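Local coordinates for protein ringhalexin (Hemachatus haemachatus, PDB 4ZQY) that inhibits the activation of coagulation factor X by factor VIIa, acting as an anticoagulant three-finger toxin with weak irreversible neurotoxicity, at residues C24-P29 with V38-A43. Sequence-based numbering, arbitrary orientation.
Sequences CFKKFP and VIRGCA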
loop_
_atom_site.group_PDB
_atom_site.type_symbol
_atom_site.label_atom_id
_atom_site.label_comp_id
_atom_site.label_asym_id
_atom_site.label_seq_id
_atom_site.Cartn_x
_atom_site.Cartn_y
_atom_site.Cartn_z
ATOM N N CYS A 24 -1.010 -4.641 -11.860
ATOM C CA CYS A 24 -2.064 -5.380 -11.188
ATOM C C CYS A 24 -2.366 -4.612 -9.917
ATOM O O CYS A 24 -1.455 -4.078 -9.294
ATOM C CB CYS A 24 -1.621 -6.796 -10.821
ATOM S SG CYS A 24 -1.164 -7.907 -12.144
ATOM N N PHE A 25 -3.630 -4.511 -9.537
ATOM C CA PHE A 25 -3.932 -3.812 -8.297
ATOM C C PHE A 25 -4.740 -4.711 -7.372
ATOM O O PHE A 25 -5.321 -5.702 -7.810
ATOM C CB PHE A 25 -4.683 -2.508 -8.548
ATOM C CG PHE A 25 -6.085 -2.703 -9.004
ATOM C CD1 PHE A 25 -7.109 -2.843 -8.081
ATOM C CD2 PHE A 25 -6.386 -2.740 -10.345
ATOM C CE1 PHE A 25 -8.398 -3.030 -8.492
ATOM C CE2 PHE A 25 -7.680 -2.924 -10.760
ATOM C CZ PHE A 25 -8.685 -3.070 -9.833
ATOM N N LYS A 26 -4.797 -4.329 -6.100
ATOM C CA LYS A 26 -5.701 -4.947 -5.138
ATOM C C LYS A 26 -6.320 -3.898 -4.218
ATOM O O LYS A 26 -5.613 -3.133 -3.574
ATOM C CB LYS A 26 -5.000 -6.008 -4.297
ATOM C CG LYS A 26 -5.998 -6.726 -3.403
ATOM C CD LYS A 26 -5.417 -7.854 -2.582
ATOM C CE LYS A 26 -4.677 -7.318 -1.369
ATOM N NZ LYS A 26 -4.304 -8.394 -0.409
ATOM N N LYS A 27 -7.645 -3.883 -4.147
ATOM C CA LYS A 27 -8.359 -2.898 -3.352
ATOM C C LYS A 27 -9.074 -3.553 -2.157
ATOM O O LYS A 27 -9.770 -4.551 -2.311
ATOM C CB LYS A 27 -9.375 -2.183 -4.253
ATOM C CG LYS A 27 -9.773 -0.779 -3.863
ATOM C CD LYS A 27 -10.673 -0.125 -4.931
ATOM C CE LYS A 27 -9.863 0.278 -6.179
ATOM N NZ LYS A 27 -10.667 0.964 -7.242
ATOM N N PHE A 28 -8.873 -3.010 -0.959
ATOM C CA PHE A 28 -9.513 -3.565 0.234
ATOM C C PHE A 28 -9.773 -2.479 1.283
ATOM O O PHE A 28 -9.066 -1.474 1.317
ATOM C CB PHE A 28 -8.666 -4.713 0.805
ATOM C CG PHE A 28 -7.260 -4.336 1.156
ATOM C CD1 PHE A 28 -6.265 -4.309 0.190
ATOM C CD2 PHE A 28 -6.918 -4.072 2.468
ATOM C CE1 PHE A 28 -4.970 -3.977 0.521
ATOM C CE2 PHE A 28 -5.622 -3.739 2.809
ATOM C CZ PHE A 28 -4.644 -3.693 1.835
ATOM N N PRO A 29 -10.806 -2.664 2.126
ATOM C CA PRO A 29 -11.197 -1.601 3.063
ATOM C C PRO A 29 -10.260 -1.484 4.257
ATOM O O PRO A 29 -9.563 -2.457 4.539
ATOM C CB PRO A 29 -12.589 -2.039 3.516
ATOM C CG PRO A 29 -12.554 -3.521 3.372
ATOM C CD PRO A 29 -11.743 -3.795 2.159
ATOM N N VAL A 38 -12.767 -7.789 -1.280
ATOM C CA VAL A 38 -11.471 -7.437 -1.846
ATOM C C VAL A 38 -11.636 -7.309 -3.361
ATOM O O VAL A 38 -12.287 -8.146 -3.983
ATOM C CB VAL A 38 -10.397 -8.473 -1.502
ATOM C CG1 VAL A 38 -9.111 -8.139 -2.220
ATOM C CG2 VAL A 38 -10.150 -8.492 0.001
ATOM N N ILE A 39 -11.077 -6.242 -3.935
ATOM C CA ILE A 39 -11.113 -6.014 -5.386
ATOM C C ILE A 39 -9.751 -6.130 -6.078
ATOM O O ILE A 39 -8.798 -5.468 -5.689
ATOM C CB ILE A 39 -11.674 -4.617 -5.699
ATOM C CG1 ILE A 39 -13.069 -4.481 -5.104
ATOM C CG2 ILE A 39 -11.746 -4.375 -7.196
ATOM C CD1 ILE A 39 -14.011 -5.566 -5.565
ATOM N N ARG A 40 -9.689 -6.936 -7.135
ATOM C CA ARG A 40 -8.471 -7.122 -7.920
ATOM C C ARG A 40 -8.710 -6.922 -9.404
ATOM O O ARG A 40 -9.837 -7.021 -9.884
ATOM C CB ARG A 40 -7.896 -8.527 -7.702
ATOM C CG ARG A 40 -7.371 -8.824 -6.300
ATOM C CD ARG A 40 -6.769 -10.219 -6.248
ATOM N NE ARG A 40 -6.293 -10.593 -4.922
ATOM C CZ ARG A 40 -7.066 -11.075 -3.954
ATOM N NH1 ARG A 40 -8.374 -11.177 -4.150
ATOM N NH2 ARG A 40 -6.539 -11.404 -2.774
ATOM N N GLY A 41 -7.636 -6.605 -10.118
ATOM C CA GLY A 41 -7.708 -6.424 -11.548
ATOM C C GLY A 41 -6.464 -5.825 -12.156
ATOM O O GLY A 41 -5.426 -5.729 -11.505
ATOM N N CYS A 42 -6.568 -5.492 -13.439
ATOM C CA CYS A 42 -5.473 -4.906 -14.204
ATOM C C CYS A 42 -5.614 -3.389 -14.196
ATOM O O CYS A 42 -6.697 -2.866 -13.959
ATOM C CB CYS A 42 -5.469 -5.434 -15.639
ATOM S SG CYS A 42 -5.267 -7.226 -15.779
ATOM N N ALA A 43 -4.522 -2.687 -14.472
ATOM C CA ALA A 43 -4.524 -1.228 -14.497
ATOM C C ALA A 43 -3.417 -0.672 -15.389
ATOM O O ALA A 43 -2.349 -1.275 -15.524
ATOM C CB ALA A 43 -4.378 -0.686 -13.096
#
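Phe25 pairs with Gly41 and Lys27 with Ile39 as antiparallel hydrogen-bonded pairs, joining 24-29 to 38-43 as the two strands of a hairpin, the central finger of the three-finger fold; Phe25 N gives a near-straight bond to Gly41 O (2.9 Å, 165°), whereas the return from Gly41 N is weak. On the face bearing Phe25, Lys27 and Ile39, the aromatic ring leans across the neighbouring strand: chi1 of 71° sets CG between the backbone N and the carbonyl carbon. Gly41, with no side chain, suits this place, since the ring lies over its backbone with Gly41 N 3.6 Å above the ring plane. Cys42 O meets the ring edge in plane, 3.3 Å from Phe25 CE2, and Ile39 CG2 packs 3.8 Å from Phe25 CE1. On the other face Lys26 and Arg40 run alongside each other, long chains suited to packing by their stems while their polar ends reach the C-terminal residues. Lys26 CD lies over one face of the Arg40 guanidinium, 3.7 Å from Arg40 NE, while Val38 CG1 packs 3.6 Å from Lys26 CG. Also on this face, Cys24 is bonded to Cys3 and Cys42 to Cys17, tying the hairpin base to the toxin core. Lys26 NZ and Arg40 NH2 approach to 4.4 Å, a repulsion probably eased by hydrogen bonds from Lys26 NZ to Arg65 O and Arg40 NE to Asn64 O.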